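Local coordinates for uncharacterized conserved protein (Methanopyrus kandleri AV19, PDB 2QYA) that is of unknown function, belonging to the DUF424 family, and forms a two-chain assembly, at residues Arg5-Ile10 and Gly47-Pro52. The protein carries 2 engineered substitutions. Numbering follows the deposited sequence.
Sequences RVLLNI and GKSMEP. Engineered in segment 47-52: M50 (natural residue Leu).
S49 holds OG anti to its backbone N (chi1 178°), and R5 bends at chi2 (-82°). Together these torsions bring the guanidinium of R5 to the serine hydroxyl. NH1 of R5 donates to OG of S49 at 3.1 Å, and OG lies near the guanidinium plane, at its edge. OG also hydrogen-bonds the carboxylate of E24, so the hydroxyl links two side chains of opposite charge. An alanine here would lack OG and both its bonds, and would probably leave the R5 side chain less firmly placed. CD2 of L7 packs against CB of S49 at 3.9 Å on the same face of the sheet.

The backbones pair as antiparallel strands. V6 faces M50 in a hydrogen-bonded pair. N of V6 donates to O of M50 at 2.8 Å, nearly along the C=O axis, and N of M50 returns a bond to O of V6. L8 and K48 form the next such pair; the bond from K48 N to L8 O is short (2.7 Å) but bent (141°). G47 brings its CA to 3.1 Å from O of L8, where a CB would clash.

V6, L8 and M50 share the other face. M50, engineered from Leu, bends at chi3 and crosses L8 obliquely, with SD 3.7 Å from CD2 of L8.

Strand 48-50 is the outermost strand on this side of the chain's mixed sheet. Strand 16-23 pairs with the other edge of strand 6-13. E51 is the N-cap residue of helix 52-66, which packs against V6, L8 and M50, while helix 79-87 touches V6 and P52.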
loop_
_atom_site.group_PDB
_atom_site.type_symbol
_atom_site.label_atom_id
_atom_site.label_comp_id
_atom_site.label_asym_id
_atom_site.label_seq_id
_atom_site.Cartn_x
_atom_site.Cartn_y
_atom_site.Cartn_z
ATOM N N ARG A 5 17.708 15.232 -7.155
ATOM C CA ARG A 5 17.504 13.961 -6.436
ATOM C C ARG A 5 16.046 13.593 -6.140
ATOM O O ARG A 5 15.227 14.423 -5.761
ATOM C CB ARG A 5 18.295 13.935 -5.107
ATOM C CG ARG A 5 19.819 13.905 -5.220
ATOM C CD ARG A 5 20.351 12.508 -5.475
ATOM N NE ARG A 5 21.797 12.466 -5.324
ATOM C CZ ARG A 5 22.446 12.023 -4.246
ATOM N NH1 ARG A 5 21.799 11.546 -3.182
ATOM N NH2 ARG A 5 23.762 12.054 -4.244
ATOM N N VAL A 6 15.758 12.310 -6.240
ATOM C CA VAL A 6 14.443 11.820 -5.872
ATOM C C VAL A 6 14.524 10.844 -4.673
ATOM O O VAL A 6 15.403 9.996 -4.636
ATOM C CB VAL A 6 13.804 11.170 -7.115
ATOM C CG1 VAL A 6 14.402 9.784 -7.365
ATOM C CG2 VAL A 6 12.334 11.114 -6.996
ATOM N N LEU A 7 13.596 10.950 -3.718
ATOM C CA LEU A 7 13.467 9.969 -2.617
ATOM C C LEU A 7 12.627 8.737 -3.003
ATOM O O LEU A 7 11.467 8.853 -3.476
ATOM C CB LEU A 7 12.860 10.642 -1.371
ATOM C CG LEU A 7 13.503 11.965 -0.917
ATOM C CD1 LEU A 7 12.655 12.689 0.096
ATOM C CD2 LEU A 7 14.913 11.719 -0.380
ATOM N N LEU A 8 13.210 7.552 -2.832
ATOM C CA LEU A 8 12.490 6.308 -3.082
ATOM C C LEU A 8 12.318 5.543 -1.770
ATOM O O LEU A 8 13.287 5.246 -1.049
ATOM C CB LEU A 8 13.186 5.459 -4.136
ATOM C CG LEU A 8 12.615 4.092 -4.536
ATOM C CD1 LEU A 8 11.153 4.121 -5.015
ATOM C CD2 LEU A 8 13.474 3.532 -5.642
ATOM N N ASN A 9 11.057 5.255 -1.462
ATOM C CA ASN A 9 10.688 4.584 -0.248
ATOM C C ASN A 9 9.849 3.397 -0.679
ATOM O O ASN A 9 8.758 3.592 -1.223
ATOM C CB ASN A 9 9.931 5.567 0.645
ATOM C CG ASN A 9 9.537 4.971 2.018
ATOM O OD1 ASN A 9 9.987 3.885 2.404
ATOM N ND2 ASN A 9 8.672 5.695 2.745
ATOM N N ILE A 10 10.392 2.185 -0.493
ATOM C CA ILE A 10 9.728 0.910 -0.805
ATOM C C ILE A 10 9.461 0.090 0.464
ATOM O O ILE A 10 10.400 -0.263 1.195
ATOM C CB ILE A 10 10.574 0.006 -1.719
ATOM C CG1 ILE A 10 10.862 0.672 -3.077
ATOM C CG2 ILE A 10 9.896 -1.391 -1.887
ATOM C CD1 ILE A 10 11.864 -0.091 -3.976
ATOM N N GLY A 47 12.709 8.670 1.738
ATOM C CA GLY A 47 13.233 7.500 1.082
ATOM C C GLY A 47 14.724 7.528 0.964
ATOM O O GLY A 47 15.384 8.401 1.526
ATOM N N LYS A 48 15.263 6.543 0.274
ATOM C CA LYS A 48 16.640 6.613 -0.138
ATOM C C LYS A 48 16.771 7.698 -1.230
ATOM O O LYS A 48 16.016 7.694 -2.224
ATOM C CB LYS A 48 17.105 5.258 -0.663
ATOM C CG LYS A 48 18.509 5.272 -1.264
ATOM C CD LYS A 48 19.000 3.856 -1.557
ATOM C CE LYS A 48 20.356 3.897 -2.254
ATOM N NZ LYS A 48 21.047 2.574 -2.300
ATOM N N SER A 49 17.717 8.616 -1.045
ATOM C CA SER A 49 17.914 9.704 -2.007
ATOM C C SER A 49 18.706 9.160 -3.161
ATOM O O SER A 49 19.778 8.569 -2.976
ATOM C CB SER A 49 18.588 10.917 -1.366
ATOM O OG SER A 49 18.825 11.984 -2.294
ATOM N N MET A 50 18.154 9.276 -4.361
ATOM C CA MET A 50 18.900 8.800 -5.521
ATOM C C MET A 50 18.662 9.621 -6.779
ATOM O O MET A 50 17.793 10.499 -6.831
ATOM C CB MET A 50 18.720 7.281 -5.747
ATOM C CG MET A 50 17.292 6.789 -6.109
ATOM S SD MET A 50 16.902 5.027 -5.758
ATOM C CE MET A 50 17.984 4.093 -6.723
ATOM N N GLU A 51 19.507 9.358 -7.758
ATOM C CA GLU A 51 19.481 10.003 -9.042
ATOM C C GLU A 51 18.368 9.337 -9.867
ATOM O O GLU A 51 18.273 8.108 -9.912
ATOM C CB GLU A 51 20.859 9.843 -9.711
ATOM C CG GLU A 51 21.078 10.638 -11.008
ATOM C CD GLU A 51 21.120 12.179 -10.830
ATOM O OE1 GLU A 51 21.232 12.680 -9.668
ATOM O OE2 GLU A 51 21.045 12.886 -11.881
ATOM N N PRO A 52 17.536 10.159 -10.526
ATOM C CA PRO A 52 16.353 9.743 -11.304
ATOM C C PRO A 52 16.558 8.456 -12.099
ATOM O O PRO A 52 15.727 7.555 -12.029
ATOM C CB PRO A 52 16.099 10.935 -12.244
ATOM C CG PRO A 52 17.121 12.020 -11.851
ATOM C CD PRO A 52 17.710 11.621 -10.532
#